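Long-range contacts in flagellar motor switch protein fliG (Aquifex aeolicus, PDB 3HJL), which probably forms part of the rotor-mounted switch complex at the base of the flagellum, which sets the direction of flagellar rotation: residues 231-240 with 309-320; 260-268 with 289-300. One frame throughout, in Å; residues are numbered along the deposited sequence.

Contact 1: residues 231-240 with 309-320; sequences ERIREKMFTF and QRQVVNIIRKMI
F238 and F240, just past the end of helix 227-237, pack their rings on helix 302-320 in the all-helical C-terminal domain of FliG. The short helical segments 231-237 and 309-320 run at 89° to each other. Their axes come no closer than 11.3 Å, and the gap is bridged by the two rings and by one long arginine.

The apolar part centres on F238. I316 lays its CG2 methyl over one face of the ring, 3.4 Å from F238 CE2. V313 CG1 comes to the ring edge near its plane, and I320 CD1 meets F238 CD1 at 3.7 Å. With CG anti to the backbone N (chi1 -165°), the ring of F238 is carried onto the helix. V313 also serves the next residues: its CG2 lies 3.7 Å from the backbone N of F240.

F240 and Q309 form a flat stack. The ring and amide planes are only 5° apart. Q309 CG makes a CH-pi contact over the ring centre, 3.6 Å from the F240 centroid. V312 CB approaches the edge of the same ring. The amide of Q309 is held at its far end, where NE2 bonds to the backbone O of A266.

The polar part lies on the more exposed side. R317 stretches out to E231 in a salt bridge whose individual hydrogen bonds are all weak. The carboxylate and guanidinium planes are well tilted from each other. R234 points its own guanidinium elsewhere, to E216 and E230, and turns the start of its chain to R317: R234 CB sits over one face of the guanidinium. E235 CG closes on the guanidinium edge, 3.7 Å from R317 NH2.

Contact 2: residues 260-268 with 289-300; sequences KNTLMIALL and LFLEDMEALGPV
L289 opens the contact with its branch point beside the end of K260: L289 CG lies 3.7 Å from K260 NZ. The two side chains cross at about a right angle.

F290 follows and is a knob. Its ring sits in a hole made by K260, L263, M264 and L267. The M264 chain passes over one face, with CG 3.3 Å from F290 CZ. M264 SD lies farther out over the same ring, 4.6 Å from the F290 centroid, in a Met-aromatic contact. L267 CD1 and L263 CG close on the ring obliquely. L279 and M282 also touch F290.

D293, one turn on, pairs with K260. K260 NZ gives a hydrogen bond of 2.9 Å to D293 OD1, meeting it nearly along the C-O axis, and the pair is a salt bridge. The lysine chain is extended, with CG anti to the backbone N (chi1 176°), and this carries its amine past F290 to the carboxylate. D293 CB touches M264 SD.

M294 meets the stem of M264, CG to CG at 3.7 Å, near the closest approach of the two backbones. Its SD also lies near L267 CB.

L297 presents CD1 to M264 CE and to I265 CD1, the latter at 3.6 Å. G298 then turns the chain with a positive phi of 78°. Beyond P299 the chain comes back, and V300 ends the contact. Its CG2 touches I265 CD1 at 3.5 Å and also reaches L268 CD1.

Helix segments 260-268 and 289-296 thus cross at -69°, with F290 as a knob in a four-residue hole and a salt bridge at one end, in the all-helical C-terminal domain of FliG, a protein with armadillo-type repeats.

Overall arrangement
Both contacts lie in the C-terminal domain, and contact 2 is nested in the loop closed by contact 1. Their centres are about 21 Å apart. Each is partly buried, with apolar groups inside and a salt bridge nearer the surface. No helix is common to the two pairs, but helix 302-320 of contact 1 follows helix 284-296 of contact 2 and packs on helix 260-268. Contact 1 relies on aromatic rings from a loop and a weak bridge. Contact 2 is a closer helix pair, where one phenylalanine sits among methionines and leucines, with a shorter bridge. They meet directly at A266, whose O probably accepts a hydrogen bond from Q309 NE2 and whose side chain touches V312.

Contact 1: residues 231-240 with 309-320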
loop_
_atom_site.group_PDB
_atom_site.type_symbol
_atom_site.label_atom_id
_atom_site.label_comp_id
_atom_site.label_asym_id
_atom_site.label_seq_id
_atom_site.Cartn_x
_atom_site.Cartn_y
_atom_site.Cartn_z
ATOM N N GLU A 231 -5.050 -24.390 -4.648
ATOM C CA GLU A 231 -3.928 -25.287 -4.393
ATOM C C GLU A 231 -3.452 -25.245 -2.944
ATOM O O GLU A 231 -3.171 -26.292 -2.369
ATOM C CB GLU A 231 -2.772 -24.996 -5.365
ATOM C CG GLU A 231 -1.457 -25.776 -5.123
ATOM C CD GLU A 231 -1.573 -27.290 -5.292
ATOM O OE1 GLU A 231 -0.516 -27.955 -5.245
ATOM O OE2 GLU A 231 -2.686 -27.819 -5.492
ATOM N N ARG A 232 -3.362 -24.047 -2.364
ATOM C CA ARG A 232 -2.980 -23.904 -0.952
ATOM C C ARG A 232 -3.990 -24.565 -0.014
ATOM O O ARG A 232 -3.602 -25.103 1.025
ATOM C CB ARG A 232 -2.766 -22.432 -0.574
ATOM C CG ARG A 232 -1.507 -21.839 -1.202
ATOM C CD ARG A 232 -1.179 -20.428 -0.713
ATOM N NE ARG A 232 -2.347 -19.534 -0.676
ATOM C CZ ARG A 232 -3.001 -19.131 0.423
ATOM N NH1 ARG A 232 -2.624 -19.497 1.654
ATOM N NH2 ARG A 232 -4.048 -18.316 0.292
ATOM N N ILE A 233 -5.273 -24.542 -0.392
ATOM C CA ILE A 233 -6.310 -25.254 0.355
ATOM C C ILE A 233 -6.114 -26.770 0.245
ATOM O O ILE A 233 -6.138 -27.464 1.265
ATOM C CB ILE A 233 -7.749 -24.886 -0.118
ATOM C CG1 ILE A 233 -8.080 -23.428 0.214
ATOM C CG2 ILE A 233 -8.784 -25.784 0.563
ATOM C CD1 ILE A 233 -9.308 -22.911 -0.504
ATOM N N ARG A 234 -5.892 -27.268 -0.979
ATOM C CA ARG A 234 -5.713 -28.716 -1.221
ATOM C C ARG A 234 -4.495 -29.293 -0.498
ATOM O O ARG A 234 -4.521 -30.445 -0.081
ATOM C CB ARG A 234 -5.599 -29.041 -2.717
ATOM C CG ARG A 234 -6.784 -28.609 -3.579
ATOM C CD ARG A 234 -6.747 -29.266 -4.959
ATOM N NE ARG A 234 -7.839 -30.235 -5.117
ATOM C CZ ARG A 234 -9.033 -29.980 -5.672
ATOM N NH1 ARG A 234 -9.334 -28.780 -6.198
ATOM N NH2 ARG A 234 -9.941 -30.948 -5.724
ATOM N N GLU A 235 -3.418 -28.510 -0.408
ATOM C CA GLU A 235 -2.231 -28.876 0.384
ATOM C C GLU A 235 -2.589 -29.173 1.851
ATOM O O GLU A 235 -2.065 -30.114 2.444
ATOM C CB GLU A 235 -1.183 -27.758 0.326
ATOM C CG GLU A 235 -0.451 -27.668 -1.018
ATOM C CD GLU A 235 0.499 -26.472 -1.116
ATOM O OE1 GLU A 235 0.512 -25.622 -0.191
ATOM O OE2 GLU A 235 1.238 -26.389 -2.127
ATOM N N LYS A 236 -3.503 -28.390 2.408
ATOM C CA LYS A 236 -3.974 -28.595 3.778
ATOM C C LYS A 236 -5.007 -29.723 3.923
ATOM O O LYS A 236 -5.203 -30.224 5.039
ATOM C CB LYS A 236 -4.554 -27.294 4.331
ATOM C CG LYS A 236 -3.569 -26.123 4.369
ATOM C CD LYS A 236 -2.423 -26.376 5.315
ATOM C CE LYS A 236 -1.618 -25.129 5.537
ATOM N NZ LYS A 236 -0.488 -25.408 6.450
ATOM N N MET A 237 -5.675 -30.100 2.821
ATOM C CA MET A 237 -6.672 -31.197 2.827
ATOM C C MET A 237 -6.042 -32.581 3.017
ATOM O O MET A 237 -6.683 -33.480 3.569
ATOM C CB MET A 237 -7.541 -31.172 1.562
ATOM C CG MET A 237 -8.576 -30.033 1.537
ATOM S SD MET A 237 -9.380 -29.808 -0.074
ATOM C CE MET A 237 -10.141 -31.410 -0.332
ATOM N N PHE A 238 -4.831 -32.774 2.490
ATOM C CA PHE A 238 -4.036 -33.963 2.816
ATOM C C PHE A 238 -2.606 -33.551 3.158
ATOM O O PHE A 238 -1.843 -33.050 2.279
ATOM C CB PHE A 238 -4.029 -35.019 1.704
ATOM C CG PHE A 238 -3.536 -36.369 2.176
ATOM C CD1 PHE A 238 -4.433 -37.314 2.664
ATOM C CD2 PHE A 238 -2.177 -36.648 2.238
ATOM C CE1 PHE A 238 -3.991 -38.526 3.159
ATOM C CE2 PHE A 238 -1.723 -37.859 2.730
ATOM C CZ PHE A 238 -2.634 -38.803 3.193
ATOM N N THR A 239 -2.255 -33.788 4.432
ATOM C CA THR A 239 -0.948 -33.448 4.984
ATOM C C THR A 239 -0.181 -34.745 5.232
ATOM O O THR A 239 -0.753 -35.839 5.150
ATOM C CB THR A 239 -1.098 -32.619 6.309
ATOM O OG1 THR A 239 0.173 -32.087 6.699
ATOM C CG2 THR A 239 -1.660 -33.466 7.452
ATOM N N PHE A 240 1.119 -34.625 5.487
ATOM C CA PHE A 240 1.963 -35.789 5.758
ATOM C C PHE A 240 1.509 -36.543 7.022
ATOM O O PHE A 240 1.600 -37.767 7.090
ATOM C CB PHE A 240 3.430 -35.367 5.885
ATOM C CG PHE A 240 4.398 -36.525 5.847
ATOM C CD1 PHE A 240 4.796 -37.071 4.639
ATOM C CD2 PHE A 240 4.916 -37.057 7.021
ATOM C CE1 PHE A 240 5.685 -38.135 4.596
ATOM C CE2 PHE A 240 5.812 -38.116 6.984
ATOM C CZ PHE A 240 6.189 -38.655 5.773
ATOM N N GLN A 309 8.838 -34.881 2.132
ATOM C CA GLN A 309 7.495 -35.077 2.699
ATOM C C GLN A 309 6.363 -34.653 1.755
ATOM O O GLN A 309 5.401 -35.408 1.576
ATOM C CB GLN A 309 7.349 -34.377 4.056
ATOM C CG GLN A 309 7.959 -35.179 5.201
ATOM C CD GLN A 309 7.700 -34.586 6.559
ATOM O OE1 GLN A 309 6.996 -33.591 6.693
ATOM N NE2 GLN A 309 8.255 -35.212 7.585
ATOM N N ARG A 310 6.493 -33.478 1.127
ATOM C CA ARG A 310 5.491 -33.032 0.140
ATOM C C ARG A 310 5.496 -33.887 -1.130
ATOM O O ARG A 310 4.460 -34.021 -1.775
ATOM C CB ARG A 310 5.619 -31.536 -0.203
ATOM C CG ARG A 310 6.871 -31.112 -0.962
ATOM C CD ARG A 310 6.826 -29.620 -1.318
ATOM N NE ARG A 310 6.939 -28.761 -0.124
ATOM C CZ ARG A 310 8.040 -28.118 0.301
ATOM N NH1 ARG A 310 9.199 -28.163 -0.367
ATOM N NH2 ARG A 310 7.971 -27.385 1.415
ATOM N N GLN A 311 6.658 -34.450 -1.484
ATOM C CA GLN A 311 6.765 -35.366 -2.632
ATOM C C GLN A 311 5.984 -36.661 -2.387
ATOM O O GLN A 311 5.298 -37.156 -3.279
ATOM C CB GLN A 311 8.233 -35.675 -2.969
ATOM C CG GLN A 311 8.920 -34.582 -3.794
ATOM C CD GLN A 311 10.395 -34.866 -4.078
ATOM O OE1 GLN A 311 10.995 -35.785 -3.510
ATOM N NE2 GLN A 311 10.984 -34.069 -4.960
ATOM N N VAL A 312 6.092 -37.199 -1.176
ATOM C CA VAL A 312 5.311 -38.371 -0.771
ATOM C C VAL A 312 3.807 -38.038 -0.802
ATOM O O VAL A 312 3.007 -38.843 -1.263
ATOM C CB VAL A 312 5.711 -38.856 0.657
ATOM C CG1 VAL A 312 4.797 -39.984 1.133
ATOM C CG2 VAL A 312 7.178 -39.293 0.690
ATOM N N VAL A 313 3.448 -36.839 -0.329
ATOM C CA VAL A 313 2.053 -36.362 -0.351
ATOM C C VAL A 313 1.504 -36.176 -1.783
ATOM O O VAL A 313 0.348 -36.523 -2.047
ATOM C CB VAL A 313 1.890 -35.049 0.476
ATOM C CG1 VAL A 313 0.492 -34.428 0.275
ATOM C CG2 VAL A 313 2.149 -35.326 1.965
ATOM N N ASN A 314 2.328 -35.650 -2.696
ATOM C CA ASN A 314 1.952 -35.540 -4.124
ATOM C C ASN A 314 1.601 -36.907 -4.703
ATOM O O ASN A 314 0.644 -37.044 -5.470
ATOM C CB ASN A 314 3.100 -34.955 -4.966
ATOM C CG ASN A 314 3.345 -33.478 -4.707
ATOM O OD1 ASN A 314 2.438 -32.737 -4.353
ATOM N ND2 ASN A 314 4.583 -33.043 -4.920
ATOM N N ILE A 315 2.424 -37.897 -4.369
ATOM C CA ILE A 315 2.201 -39.280 -4.774
ATOM C C ILE A 315 0.924 -39.825 -4.135
ATOM O O ILE A 315 0.119 -40.462 -4.812
ATOM C CB ILE A 315 3.425 -40.178 -4.409
ATOM C CG1 ILE A 315 4.603 -39.843 -5.327
ATOM C CG2 ILE A 315 3.080 -41.666 -4.519
ATOM C CD1 ILE A 315 5.909 -40.378 -4.851
ATOM N N ILE A 316 0.731 -39.539 -2.848
ATOM C CA ILE A 316 -0.458 -39.996 -2.123
ATOM C C ILE A 316 -1.770 -39.420 -2.700
ATOM O O ILE A 316 -2.780 -40.124 -2.744
ATOM C CB ILE A 316 -0.338 -39.741 -0.597
ATOM C CG1 ILE A 316 0.658 -40.729 0.016
ATOM C CG2 ILE A 316 -1.680 -39.944 0.098
ATOM C CD1 ILE A 316 1.043 -40.415 1.448
ATOM N N ARG A 317 -1.735 -38.172 -3.182
ATOM C CA ARG A 317 -2.913 -37.536 -3.807
ATOM C C ARG A 317 -3.444 -38.306 -5.015
ATOM O O ARG A 317 -4.655 -38.398 -5.211
ATOM C CB ARG A 317 -2.592 -36.132 -4.294
ATOM C CG ARG A 317 -2.475 -35.052 -3.236
ATOM C CD ARG A 317 -2.896 -33.740 -3.880
ATOM N NE ARG A 317 -2.248 -32.569 -3.324
ATOM C CZ ARG A 317 -2.353 -31.345 -3.850
ATOM N NH1 ARG A 317 -3.108 -31.115 -4.936
ATOM N NH2 ARG A 317 -1.708 -30.337 -3.279
ATOM N N LYS A 318 -2.531 -38.759 -5.872
ATOM C CA LYS A 318 -2.881 -39.599 -7.024
ATOM C C LYS A 318 -3.581 -40.906 -6.612
ATOM O O LYS A 318 -4.444 -41.393 -7.334
ATOM C CB LYS A 318 -1.633 -39.917 -7.851
ATOM C CG LYS A 318 -1.122 -38.752 -8.691
ATOM C CD LYS A 318 0.268 -39.054 -9.259
ATOM C CE LYS A 318 0.499 -38.384 -10.615
ATOM N NZ LYS A 318 -0.179 -39.118 -11.733
ATOM N N MET A 319 -3.216 -41.450 -5.446
ATOM C CA MET A 319 -3.870 -42.658 -4.896
ATOM C C MET A 319 -5.322 -42.314 -4.542
ATOM O O MET A 319 -6.229 -43.106 -4.784
ATOM C CB MET A 319 -3.184 -43.190 -3.615
ATOM C CG MET A 319 -1.660 -43.128 -3.549
ATOM S SD MET A 319 -0.762 -44.096 -4.749
ATOM C CE MET A 319 -0.907 -45.716 -4.017
ATOM N N ILE A 320 -5.520 -41.129 -3.961
ATOM C CA ILE A 320 -6.859 -40.625 -3.626
ATOM C C ILE A 320 -7.668 -40.325 -4.908
ATOM O O ILE A 320 -8.881 -40.537 -4.943
ATOM C CB ILE A 320 -6.787 -39.366 -2.704
ATOM C CG1 ILE A 320 -6.080 -39.701 -1.380
ATOM C CG2 ILE A 320 -8.188 -38.828 -2.405
ATOM C CD1 ILE A 320 -6.016 -38.539 -0.401
#

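Contact 2: residues 260-268 with 289-300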
loop_
_atom_site.group_PDB
_atom_site.type_symbol
_atom_site.label_atom_id
_atom_site.label_comp_id
_atom_site.label_asym_id
_atom_site.label_seq_id
_atom_site.Cartn_x
_atom_site.Cartn_y
_atom_site.Cartn_z
ATOM N N LYS A 260 13.008 -44.765 -2.622
ATOM C CA LYS A 260 13.528 -45.118 -1.293
ATOM C C LYS A 260 14.200 -43.933 -0.596
ATOM O O LYS A 260 13.955 -43.690 0.590
ATOM C CB LYS A 260 14.533 -46.289 -1.397
ATOM C CG LYS A 260 15.199 -46.671 -0.057
ATOM C CD LYS A 260 16.175 -47.825 -0.175
ATOM C CE LYS A 260 16.940 -47.978 1.137
ATOM N NZ LYS A 260 17.623 -49.282 1.268
ATOM N N ASN A 261 15.071 -43.230 -1.322
ATOM C CA ASN A 261 15.800 -42.086 -0.768
ATOM C C ASN A 261 14.841 -40.963 -0.360
ATOM O O ASN A 261 15.001 -40.370 0.708
ATOM C CB ASN A 261 16.859 -41.552 -1.758
ATOM C CG ASN A 261 17.941 -42.587 -2.100
ATOM O OD1 ASN A 261 18.297 -43.440 -1.280
ATOM N ND2 ASN A 261 18.474 -42.501 -3.318
ATOM N N THR A 262 13.844 -40.686 -1.202
ATOM C CA THR A 262 12.813 -39.681 -0.886
ATOM C C THR A 262 12.048 -40.053 0.382
ATOM O O THR A 262 11.865 -39.211 1.264
ATOM C CB THR A 262 11.802 -39.514 -2.046
ATOM O OG1 THR A 262 12.503 -39.166 -3.246
ATOM C CG2 THR A 262 10.774 -38.429 -1.723
ATOM N N LEU A 263 11.634 -41.318 0.483
ATOM C CA LEU A 263 10.907 -41.805 1.669
ATOM C C LEU A 263 11.778 -41.781 2.936
ATOM O O LEU A 263 11.297 -41.439 4.003
ATOM C CB LEU A 263 10.369 -43.225 1.433
ATOM C CG LEU A 263 9.419 -43.772 2.508
ATOM C CD1 LEU A 263 8.153 -42.929 2.563
ATOM C CD2 LEU A 263 9.083 -45.239 2.281
ATOM N N MET A 264 13.031 -42.209 2.818
ATOM C CA MET A 264 13.973 -42.165 3.942
ATOM C C MET A 264 14.111 -40.761 4.505
ATOM O O MET A 264 13.995 -40.562 5.715
ATOM C CB MET A 264 15.367 -42.643 3.512
ATOM C CG MET A 264 15.548 -44.149 3.547
ATOM S SD MET A 264 17.194 -44.755 3.139
ATOM C CE MET A 264 18.240 -43.443 3.722
ATOM N N ILE A 265 14.379 -39.807 3.610
ATOM C CA ILE A 265 14.568 -38.397 3.965
ATOM C C ILE A 265 13.307 -37.807 4.599
ATOM O O ILE A 265 13.389 -37.121 5.622
ATOM C CB ILE A 265 14.973 -37.553 2.720
ATOM C CG1 ILE A 265 16.385 -37.930 2.239
ATOM C CG2 ILE A 265 14.936 -36.050 3.043
ATOM C CD1 ILE A 265 17.503 -37.384 3.124
ATOM N N ALA A 266 12.153 -38.088 3.986
ATOM C CA ALA A 266 10.839 -37.677 4.511
ATOM C C ALA A 266 10.590 -38.178 5.923
ATOM O O ALA A 266 10.008 -37.462 6.746
ATOM C CB ALA A 266 9.727 -38.176 3.601
ATOM N N LEU A 267 10.998 -39.419 6.184
ATOM C CA LEU A 267 10.787 -40.043 7.487
ATOM C C LEU A 267 11.738 -39.571 8.590
ATOM O O LEU A 267 11.469 -39.819 9.752
ATOM C CB LEU A 267 10.785 -41.569 7.371
ATOM C CG LEU A 267 9.582 -42.198 6.639
ATOM C CD1 LEU A 267 9.749 -43.678 6.561
ATOM C CD2 LEU A 267 8.253 -41.872 7.310
ATOM N N LEU A 268 12.820 -38.872 8.238
ATOM C CA LEU A 268 13.735 -38.303 9.249
ATOM C C LEU A 268 13.020 -37.308 10.157
ATOM O O LEU A 268 13.235 -37.309 11.369
ATOM C CB LEU A 268 14.937 -37.600 8.598
ATOM C CG LEU A 268 16.014 -38.446 7.933
ATOM C CD1 LEU A 268 17.041 -37.530 7.278
ATOM C CD2 LEU A 268 16.689 -39.360 8.953
ATOM N N LEU A 289 17.424 -52.854 6.304
ATOM C CA LEU A 289 18.349 -52.064 5.473
ATOM C C LEU A 289 17.936 -50.575 5.365
ATOM O O LEU A 289 18.796 -49.697 5.253
ATOM C CB LEU A 289 18.483 -52.697 4.068
ATOM C CG LEU A 289 19.394 -52.021 3.027
ATOM C CD1 LEU A 289 20.820 -51.856 3.541
ATOM C CD2 LEU A 289 19.402 -52.813 1.730
ATOM N N PHE A 290 16.630 -50.307 5.395
ATOM C CA PHE A 290 16.090 -48.936 5.302
ATOM C C PHE A 290 16.482 -48.098 6.523
ATOM O O PHE A 290 16.926 -46.949 6.386
ATOM C CB PHE A 290 14.563 -49.006 5.185
ATOM C CG PHE A 290 13.901 -47.703 4.831
ATOM C CD1 PHE A 290 13.422 -46.855 5.828
ATOM C CD2 PHE A 290 13.625 -47.394 3.503
ATOM C CE1 PHE A 290 12.749 -45.691 5.506
ATOM C CE2 PHE A 290 12.942 -46.238 3.175
ATOM C CZ PHE A 290 12.509 -45.382 4.180
ATOM N N LEU A 291 16.284 -48.673 7.708
ATOM C CA LEU A 291 16.671 -48.039 8.970
ATOM C C LEU A 291 18.176 -47.801 9.048
ATOM O O LEU A 291 18.616 -46.764 9.556
ATOM C CB LEU A 291 16.239 -48.900 10.161
ATOM C CG LEU A 291 14.739 -49.015 10.420
ATOM C CD1 LEU A 291 14.463 -50.070 11.478
ATOM C CD2 LEU A 291 14.171 -47.664 10.844
ATOM N N GLU A 292 18.953 -48.772 8.569
ATOM C CA GLU A 292 20.415 -48.664 8.546
ATOM C C GLU A 292 20.888 -47.564 7.598
ATOM O O GLU A 292 21.753 -46.757 7.958
ATOM C CB GLU A 292 21.047 -50.003 8.171
ATOM C CG GLU A 292 20.946 -51.046 9.279
ATOM C CD GLU A 292 21.349 -52.445 8.833
ATOM O OE1 GLU A 292 21.853 -52.606 7.697
ATOM O OE2 GLU A 292 21.161 -53.389 9.628
ATOM N N ASP A 293 20.310 -47.524 6.399
ATOM C CA ASP A 293 20.607 -46.459 5.441
ATOM C C ASP A 293 20.103 -45.080 5.911
ATOM O O ASP A 293 20.678 -44.068 5.513
ATOM C CB ASP A 293 20.033 -46.780 4.052
ATOM C CG ASP A 293 20.737 -47.948 3.376
ATOM O OD1 ASP A 293 20.049 -48.686 2.642
ATOM O OD2 ASP A 293 21.966 -48.133 3.568
ATOM N N MET A 294 19.027 -45.040 6.714
ATOM C CA MET A 294 18.532 -43.772 7.303
ATOM C C MET A 294 19.570 -43.106 8.214
ATOM O O MET A 294 19.710 -41.884 8.189
ATOM C CB MET A 294 17.203 -43.951 8.076
ATOM C CG MET A 294 15.926 -43.765 7.236
ATOM S SD MET A 294 14.465 -43.292 8.212
ATOM C CE MET A 294 14.248 -44.760 9.197
ATOM N N GLU A 295 20.267 -43.898 9.032
ATOM C CA GLU A 295 21.380 -43.375 9.848
ATOM C C GLU A 295 22.579 -42.985 8.961
ATOM O O GLU A 295 23.298 -42.028 9.262
ATOM C CB GLU A 295 21.811 -44.397 10.909
ATOM C CG GLU A 295 22.849 -43.860 11.920
ATOM C CD GLU A 295 23.170 -44.842 13.047
ATOM O OE1 GLU A 295 22.249 -45.545 13.514
ATOM O OE2 GLU A 295 24.340 -44.884 13.488
ATOM N N ALA A 296 22.770 -43.728 7.865
ATOM C CA ALA A 296 23.839 -43.476 6.885
ATOM C C ALA A 296 23.803 -42.095 6.212
ATOM O O ALA A 296 24.830 -41.627 5.719
ATOM C CB ALA A 296 23.809 -44.557 5.812
ATOM N N LEU A 297 22.619 -41.478 6.151
ATOM C CA LEU A 297 22.436 -40.172 5.504
ATOM C C LEU A 297 23.182 -39.010 6.178
ATOM O O LEU A 297 23.658 -38.101 5.495
ATOM C CB LEU A 297 20.945 -39.825 5.426
ATOM C CG LEU A 297 20.062 -40.686 4.524
ATOM C CD1 LEU A 297 18.601 -40.361 4.769
ATOM C CD2 LEU A 297 20.419 -40.506 3.045
ATOM N N GLY A 298 23.255 -39.024 7.509
ATOM C CA GLY A 298 23.910 -37.949 8.249
ATOM C C GLY A 298 22.994 -36.736 8.342
ATOM O O GLY A 298 21.780 -36.870 8.160
ATOM N N PRO A 299 23.563 -35.538 8.600
ATOM C CA PRO A 299 22.714 -34.353 8.789
ATOM C C PRO A 299 22.051 -33.857 7.497
ATOM O O PRO A 299 22.743 -33.449 6.565
ATOM C CB PRO A 299 23.687 -33.308 9.335
ATOM C CG PRO A 299 25.018 -33.711 8.804
ATOM C CD PRO A 299 24.998 -35.213 8.716
ATOM N N VAL A 300 20.721 -33.913 7.463
ATOM C CA VAL A 300 19.918 -33.496 6.309
ATOM C C VAL A 300 19.144 -32.239 6.679
ATOM O O VAL A 300 18.546 -32.182 7.752
ATOM C CB VAL A 300 18.905 -34.596 5.922
ATOM C CG1 VAL A 300 17.990 -34.114 4.816
ATOM C CG2 VAL A 300 19.641 -35.878 5.510
#